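Local coordinates for extracellular solute-binding protein, family 1 (Trichodesmium erythraeum IMS101, PDB 6G7N) that binds ferric iron and probably delivers it to an ABC transporter as the extracellular solute-binding component of iron uptake, at residues A66-S78 / G237-I249. Sequence-based numbering, arbitrary orientation. Where two conformers were deposited one is given.
Sequences AQEAGILQPISSS and GVVKNAPNKEGAI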
ATOM      1  N   ALA A  66       3.135  14.228   0.982  1.00 13.63           N
ATOM      2  CA  ALA A  66       4.381  14.790   0.428  1.00 12.90           C
ATOM      3  C   ALA A  66       4.072  15.878  -0.584  1.00 12.56           C
ATOM      4  O   ALA A  66       4.681  16.952  -0.582  1.00 14.49           O
ATOM      5  CB  ALA A  66       5.249  13.686  -0.163  1.00 13.55           C
ATOM      6  N   GLN A  67       3.112  15.590  -1.461  1.00 12.70           N
ATOM      7  CA  GLN A  67       2.714  16.573  -2.460  1.00 13.75           C
ATOM      8  C   GLN A  67       2.204  17.869  -1.808  1.00 15.16           C
ATOM      9  O   GLN A  67       2.570  18.972  -2.218  1.00 16.06           O
ATOM     10  CB  GLN A  67       1.719  15.948  -3.442  1.00 14.81           C
ATOM     11  CG  GLN A  67       0.411  16.603  -3.579  1.00 18.64           C
ATOM     12  CD  GLN A  67      -0.528  15.884  -4.502  1.00 17.24           C
ATOM     13  OE1 GLN A  67      -0.416  14.713  -4.802  1.00 15.45           O
ATOM     14  NE2 GLN A  67      -1.508  16.601  -4.933  1.00 23.13           N
ATOM     15  N   GLU A  68       1.368  17.706  -0.799  1.00 15.00           N
ATOM     16  CA  GLU A  68       0.830  18.893  -0.088  1.00 17.03           C
ATOM     17  C   GLU A  68       1.894  19.689   0.701  1.00 16.39           C
ATOM     18  O   GLU A  68       1.766  20.904   0.877  1.00 19.07           O
ATOM     19  CB  GLU A  68      -0.323  18.498   0.822  1.00 20.27           C
ATOM     20  CG  GLU A  68      -1.536  17.964   0.067  1.00 24.96           C
ATOM     21  CD  GLU A  68      -2.164  18.941  -0.916  1.00 32.47           C
ATOM     22  OE1 GLU A  68      -2.797  19.909  -0.454  1.00 45.40           O
ATOM     23  OE2 GLU A  68      -2.058  18.721  -2.154  1.00 38.76           O
ATOM     24  N   ALA A  69       2.939  18.988   1.139  1.00 16.25           N
ATOM     25  CA  ALA A  69       4.061  19.648   1.790  1.00 17.30           C
ATOM     26  C   ALA A  69       4.917  20.449   0.796  1.00 16.78           C
ATOM     27  O   ALA A  69       5.805  21.180   1.218  1.00 20.19           O
ATOM     28  CB  ALA A  69       4.905  18.618   2.533  1.00 17.96           C
ATOM     29  N   GLY A  70       4.701  20.276  -0.514  1.00 16.99           N
ATOM     30  CA  GLY A  70       5.412  21.027  -1.532  1.00 17.67           C
ATOM     31  C   GLY A  70       6.779  20.479  -1.820  1.00 17.16           C
ATOM     32  O   GLY A  70       7.601  21.192  -2.379  1.00 19.99           O
ATOM     33  N   ILE A  71       7.051  19.213  -1.473  1.00 15.40           N
ATOM     34  CA  ILE A  71       8.405  18.686  -1.639  1.00 15.13           C
ATOM     35  C   ILE A  71       8.643  17.945  -2.955  1.00 14.51           C
ATOM     36  O   ILE A  71       9.755  17.418  -3.151  1.00 15.71           O
ATOM     37  CB  ILE A  71       8.853  17.809  -0.459  1.00 15.94           C
ATOM     38  CG1 ILE A  71       8.030  16.521  -0.350  1.00 16.09           C
ATOM     39  CG2 ILE A  71       8.810  18.633   0.834  1.00 18.70           C
ATOM     40  CD1 ILE A  71       8.723  15.432   0.441  1.00 18.26           C
ATOM     41  N   LEU A  72       7.643  17.896  -3.843  1.00 13.81           N
ATOM     42  CA  LEU A  72       7.765  17.170  -5.108  1.00 13.17           C
ATOM     43  C   LEU A  72       7.644  18.111  -6.299  1.00 14.02           C
ATOM     44  O   LEU A  72       7.071  19.175  -6.196  1.00 16.63           O
ATOM     45  CB  LEU A  72       6.686  16.089  -5.193  1.00 12.75           C
ATOM     46  CG  LEU A  72       6.705  15.035  -4.075  1.00 13.18           C
ATOM     47  CD1 LEU A  72       5.501  14.104  -4.160  1.00 13.41           C
ATOM     48  CD2 LEU A  72       7.979  14.245  -4.051  1.00 14.87           C
ATOM     49  N   GLN A  73       8.192  17.708  -7.441  1.00 12.99           N
ATOM     50  CA  GLN A  73       8.006  18.425  -8.695  1.00 13.10           C
ATOM     51  C   GLN A  73       7.433  17.496  -9.759  1.00 13.01           C
ATOM     52  O   GLN A  73       7.729  16.305  -9.769  1.00 13.45           O
ATOM     53  CB  GLN A  73       9.302  19.067  -9.201  1.00 14.99           C
ATOM     54  CG  GLN A  73      10.441  18.096  -9.497  1.00 15.04           C
ATOM     55  CD  GLN A  73      11.635  18.787 -10.145  1.00 15.98           C
ATOM     56  OE1 GLN A  73      11.530  19.328 -11.240  1.00 18.26           O
ATOM     57  NE2 GLN A  73      12.781  18.760  -9.461  1.00 16.16           N
ATOM     58  N   PRO A  74       6.622  18.058 -10.661  1.00 12.99           N
ATOM     59  CA  PRO A  74       5.966  17.188 -11.659  1.00 13.15           C
ATOM     60  C   PRO A  74       6.916  16.721 -12.747  1.00 12.82           C
ATOM     61  O   PRO A  74       7.760  17.486 -13.200  1.00 14.92           O
ATOM     62  CB  PRO A  74       4.873  18.087 -12.235  1.00 14.92           C
ATOM     63  CG  PRO A  74       5.427  19.474 -12.079  1.00 15.95           C
ATOM     64  CD  PRO A  74       6.153  19.445 -10.762  1.00 14.47           C
ATOM     65  N   ILE A  75       6.748  15.485 -13.193  1.00 12.49           N
ATOM     66  CA  ILE A  75       7.561  14.868 -14.213  1.00 12.63           C
ATOM     67  C   ILE A  75       6.696  14.330 -15.330  1.00 12.28           C
ATOM     68  O   ILE A  75       5.775  13.565 -15.065  1.00 14.01           O
ATOM     69  CB  ILE A  75       8.392  13.709 -13.588  1.00 14.23           C
ATOM     70  CG1 ILE A  75       9.297  14.192 -12.467  1.00 15.50           C
ATOM     71  CG2 ILE A  75       9.185  12.973 -14.678  1.00 15.62           C
ATOM     72  CD1 ILE A  75      10.334  15.179 -12.862  1.00 15.29           C
ATOM     73  N   SER A  76       7.030  14.698 -16.571  1.00 13.72           N
ATOM     74  CA  SER A  76       6.332  14.197 -17.746  0.70 13.84           C
ATOM     75  C   SER A  76       7.269  13.277 -18.529  1.00 13.14           C
ATOM     76  O   SER A  76       8.209  13.736 -19.163  1.00 16.33           O
ATOM     77  CB  SER A  76       5.843  15.364 -18.610  0.70 17.18           C
ATOM     78  OG  SER A  76       4.796  16.045 -17.921  0.70 21.96           O
ATOM     79  N   SER A  77       6.983  11.989 -18.474  1.00 12.61           N
ATOM     80  CA  SER A  77       7.782  10.934 -19.108  1.00 12.21           C
ATOM     81  C   SER A  77       6.876   9.979 -19.828  1.00 11.18           C
ATOM     82  O   SER A  77       5.991   9.388 -19.216  1.00 11.13           O
ATOM     83  CB  SER A  77       8.561  10.179 -18.022  1.00 13.23           C
ATOM     84  OG  SER A  77       9.036   8.926 -18.499  1.00 13.33           O
ATOM     85  N   SER A  78       7.107   9.786 -21.123  1.00 11.42           N
ATOM     86  CA  SER A  78       6.378   8.781 -21.890  1.00 11.22           C
ATOM     87  C   SER A  78       6.531   7.394 -21.255  1.00 10.73           C
ATOM     88  O   SER A  78       5.584   6.621 -21.221  1.00 11.58           O
ATOM     89  CB  SER A  78       6.873   8.754 -23.331  1.00 12.54           C
ATOM     90  OG  SER A  78       6.326   7.715 -24.096  1.00 15.52           O
ATOM     91  N   GLY A 237       8.564   9.981  -6.114  1.00 11.06           N
ATOM     92  CA  GLY A 237       8.612  11.106  -7.032  1.00 11.12           C
ATOM     93  C   GLY A 237       9.951  11.819  -6.955  1.00 11.67           C
ATOM     94  O   GLY A 237      10.799  11.505  -6.109  1.00 12.53           O
ATOM     95  N   VAL A 238      10.129  12.753  -7.890  1.00 11.68           N
ATOM     96  CA  VAL A 238      11.325  13.623  -7.923  1.00 11.78           C
ATOM     97  C   VAL A 238      11.091  14.786  -6.975  1.00 12.17           C
ATOM     98  O   VAL A 238      10.043  15.457  -7.002  1.00 12.79           O
ATOM     99  CB  VAL A 238      11.617  14.070  -9.351  1.00 12.42           C
ATOM    100  CG1 VAL A 238      12.815  15.003  -9.394  1.00 13.12           C
ATOM    101  CG2 VAL A 238      11.878  12.853 -10.230  1.00 13.14           C
ATOM    102  N   VAL A 239      12.094  15.035  -6.140  1.00 12.49           N
ATOM    103  CA  VAL A 239      12.012  16.097  -5.130  1.00 13.58           C
ATOM    104  C   VAL A 239      12.127  17.489  -5.758  1.00 13.96           C
ATOM    105  O   VAL A 239      12.883  17.679  -6.730  1.00 14.57           O
ATOM    106  CB  VAL A 239      13.057  15.829  -4.029  1.00 14.54           C
ATOM    107  CG1 VAL A 239      13.135  16.949  -3.006  1.00 15.31           C
ATOM    108  CG2 VAL A 239      12.769  14.496  -3.343  1.00 15.57           C
ATOM    109  N   LYS A 240      11.422  18.464  -5.175  1.00 15.13           N
ATOM    110  CA  LYS A 240      11.322  19.821  -5.703  1.00 16.56           C
ATOM    111  C   LYS A 240      12.667  20.429  -6.017  1.00 18.39           C
ATOM    112  O   LYS A 240      12.847  20.993  -7.109  1.00 21.64           O
ATOM    113  CB  LYS A 240      10.553  20.697  -4.730  1.00 19.32           C
ATOM    114  CG  LYS A 240      10.423  22.144  -5.196  1.00 24.06           C
ATOM    115  CD  LYS A 240       9.410  22.932  -4.404  1.00 31.18           C
ATOM    116  CE  LYS A 240       8.012  22.782  -4.967  1.00 36.83           C
ATOM    117  NZ  LYS A 240       6.993  23.381  -4.056  1.00 40.51           N
ATOM    118  N   ASN A 241      13.622  20.309  -5.115  1.00 17.54           N
ATOM    119  CA  ASN A 241      14.888  21.000  -5.439  1.00 20.94           C
ATOM    120  C   ASN A 241      15.997  20.055  -5.830  1.00 20.71           C
ATOM    121  O   ASN A 241      17.153  20.387  -5.685  1.00 21.64           O
ATOM    122  CB  ASN A 241      15.308  21.978  -4.339  1.00 23.03           C
ATOM    123  CG  ASN A 241      14.230  23.002  -4.031  1.00 25.27           C
ATOM    124  OD1 ASN A 241      13.557  22.924  -2.980  1.00 28.06           O
ATOM    125  ND2 ASN A 241      14.025  23.946  -4.949  1.00 25.36           N
ATOM    126  N   ALA A 242      15.641  18.913  -6.414  1.00 18.78           N
ATOM    127  CA  ALA A 242      16.597  17.881  -6.722  1.00 17.11           C
ATOM    128  C   ALA A 242      17.868  18.444  -7.351  1.00 18.48           C
ATOM    129  O   ALA A 242      17.801  19.105  -8.390  1.00 19.44           O
ATOM    130  CB  ALA A 242      15.983  16.892  -7.680  1.00 16.10           C
ATOM    131  N   PRO A 243      19.030  18.159  -6.748  1.00 18.73           N
ATOM    132  CA  PRO A 243      20.272  18.613  -7.385  1.00 19.78           C
ATOM    133  C   PRO A 243      20.612  17.912  -8.697  1.00 19.81           C
ATOM    134  O   PRO A 243      21.343  18.460  -9.519  1.00 23.22           O
ATOM    135  CB  PRO A 243      21.345  18.366  -6.329  1.00 22.14           C
ATOM    136  CG  PRO A 243      20.752  17.503  -5.304  1.00 23.15           C
ATOM    137  CD  PRO A 243      19.258  17.590  -5.407  1.00 20.11           C
ATOM    138  N   ASN A 244      20.095  16.701  -8.886  1.00 17.85           N
ATOM    139  CA  ASN A 244      20.307  15.931 -10.124  1.00 18.65           C
ATOM    140  C   ASN A 244      18.959  15.459 -10.652  1.00 16.66           C
ATOM    141  O   ASN A 244      18.608  14.270 -10.610  1.00 16.60           O
ATOM    142  CB  ASN A 244      21.218  14.743  -9.866  1.00 19.63           C
ATOM    143  CG  ASN A 244      21.683  14.079 -11.142  1.00 19.46           C
ATOM    144  OD1 ASN A 244      21.267  14.452 -12.252  1.00 20.35           O
ATOM    145  ND2 ASN A 244      22.571  13.092 -10.998  1.00 22.89           N
ATOM    146  N   LYS A 245      18.199  16.395 -11.197  1.00 17.91           N
ATOM    147  CA  LYS A 245      16.875  16.099 -11.733  1.00 16.29           C
ATOM    148  C   LYS A 245      16.928  15.059 -12.856  1.00 16.06           C
ATOM    149  O   LYS A 245      16.118  14.132 -12.886  1.00 15.98           O
ATOM    150  CB  LYS A 245      16.195  17.389 -12.217  1.00 18.09           C
ATOM    151  CG  LYS A 245      14.806  17.191 -12.780  1.00 18.83           C
ATOM    152  CD  LYS A 245      14.248  18.482 -13.366  1.00 20.46           C
ATOM    153  CE  LYS A 245      12.878  18.249 -13.966  1.00 22.50           C
ATOM    154  NZ  LYS A 245      12.227  19.516 -14.389  1.00 28.14           N
ATOM    155  N   GLU A 246      17.882  15.211 -13.739  1.00 17.49           N
ATOM    156  CA  GLU A 246      18.031  14.280 -14.854  1.00 18.76           C
ATOM    157  C   GLU A 246      18.260  12.798 -14.398  1.00 15.84           C
ATOM    158  O   GLU A 246      17.670  11.825 -14.897  1.00 15.92           O
ATOM    159  CB  GLU A 246      19.176  14.720 -15.773  1.00 23.54           C
ATOM    160  N   GLY A 247      19.116  12.689 -13.390  1.00 15.48           N
ATOM    161  CA  GLY A 247      19.410  11.388 -12.812  1.00 14.88           C
ATOM    162  C   GLY A 247      18.214  10.835 -12.057  1.00 13.80           C
ATOM    163  O   GLY A 247      17.972   9.624 -12.113  1.00 13.33           O
ATOM    164  N   ALA A 248      17.469  11.712 -11.379  1.00 13.04           N
ATOM    165  CA  ALA A 248      16.266  11.294 -10.651  1.00 12.85           C
ATOM    166  C   ALA A 248      15.230  10.722 -11.615  1.00 12.53           C
ATOM    167  O   ALA A 248      14.635   9.664 -11.347  1.00 12.01           O
ATOM    168  CB  ALA A 248      15.683  12.453  -9.873  1.00 13.39           C
ATOM    169  N   ILE A 249      15.035  11.382 -12.753  1.00 12.43           N
ATOM    170  CA  ILE A 249      14.099  10.881 -13.776  1.00 12.10           C
ATOM    171  C   ILE A 249      14.585   9.539 -14.307  1.00 12.27           C
ATOM    172  O   ILE A 249      13.791   8.602 -14.488  1.00 13.04           O
ATOM    173  CB  ILE A 249      13.910  11.917 -14.895  1.00 13.69           C
ATOM    174  CG1 ILE A 249      13.227  13.193 -14.362  1.00 14.70           C
ATOM    175  CG2 ILE A 249      13.117  11.297 -16.037  1.00 14.85           C
ATOM    176  CD1 ILE A 249      13.299  14.351 -15.336  1.00 16.28           C
TER
HETATM  177  O   HOH W   1       7.818  13.505  -9.307  1.00 12.56           O
HETATM  178  O   HOH W   2      15.393  20.115  -9.959  1.00 24.97           O
HETATM  179  O   HOH W   3      12.720  21.690 -12.380  1.00 36.64           O
HETATM  180  O   HOH W   4       9.627  18.505 -15.261  1.00 38.16           O
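Gln73 of the short strand 72-73 reaches over to Val239 and the turn that follows strand 231-239, and both halves of its amide are engaged. NE2 donates to Val239 O at 2.9 Å, the N-H pointing almost straight at the oxygen (172°) and the acceptor lying in the amide plane; its second N-H goes to a water, which in turn donates to Ala242 O. Val239 O also takes Ala242 N, the closing bond of the type I turn 239-242, and the two donors arrive from opposite faces of the carbonyl plane. With CG set between backbone N and carbonyl carbon (chi1 61°) and the chain extended beyond it, the amide is carried to this turn. OE1 accepts from one water and, weakly, from Lys245 NZ at 3.2 Å; that water accepts from the ammonium, and another links NZ to Pro74 O.

The backbones pair antiparallel at the periphery of the periplasmic-binding-protein fold: Gln73 N donates to Val238 O at 2.9 Å, and Lys240 N to Ile71 O. A water accepting from Val238 N and donating to Gln73 O bridges where the strands diverge. Bent at chi3 (-87°), the Lys240 side chain brings NZ to Gly70 O, 2.8 Å away, at the Schellman end of helix 60-68; its positive charge probably suits that carboxyl-terminal dipole. The Ile75 and Val238 side chains cross at about a right angle, CG1 of Ile75 touching CG2 of Val238 at 3.7 Å, while Ile75 CD1 packs on Ile249 CG1. Hydrogen bonds from the Gln73 amide, two lysines and waters thus dominate this join over its small apolar patch.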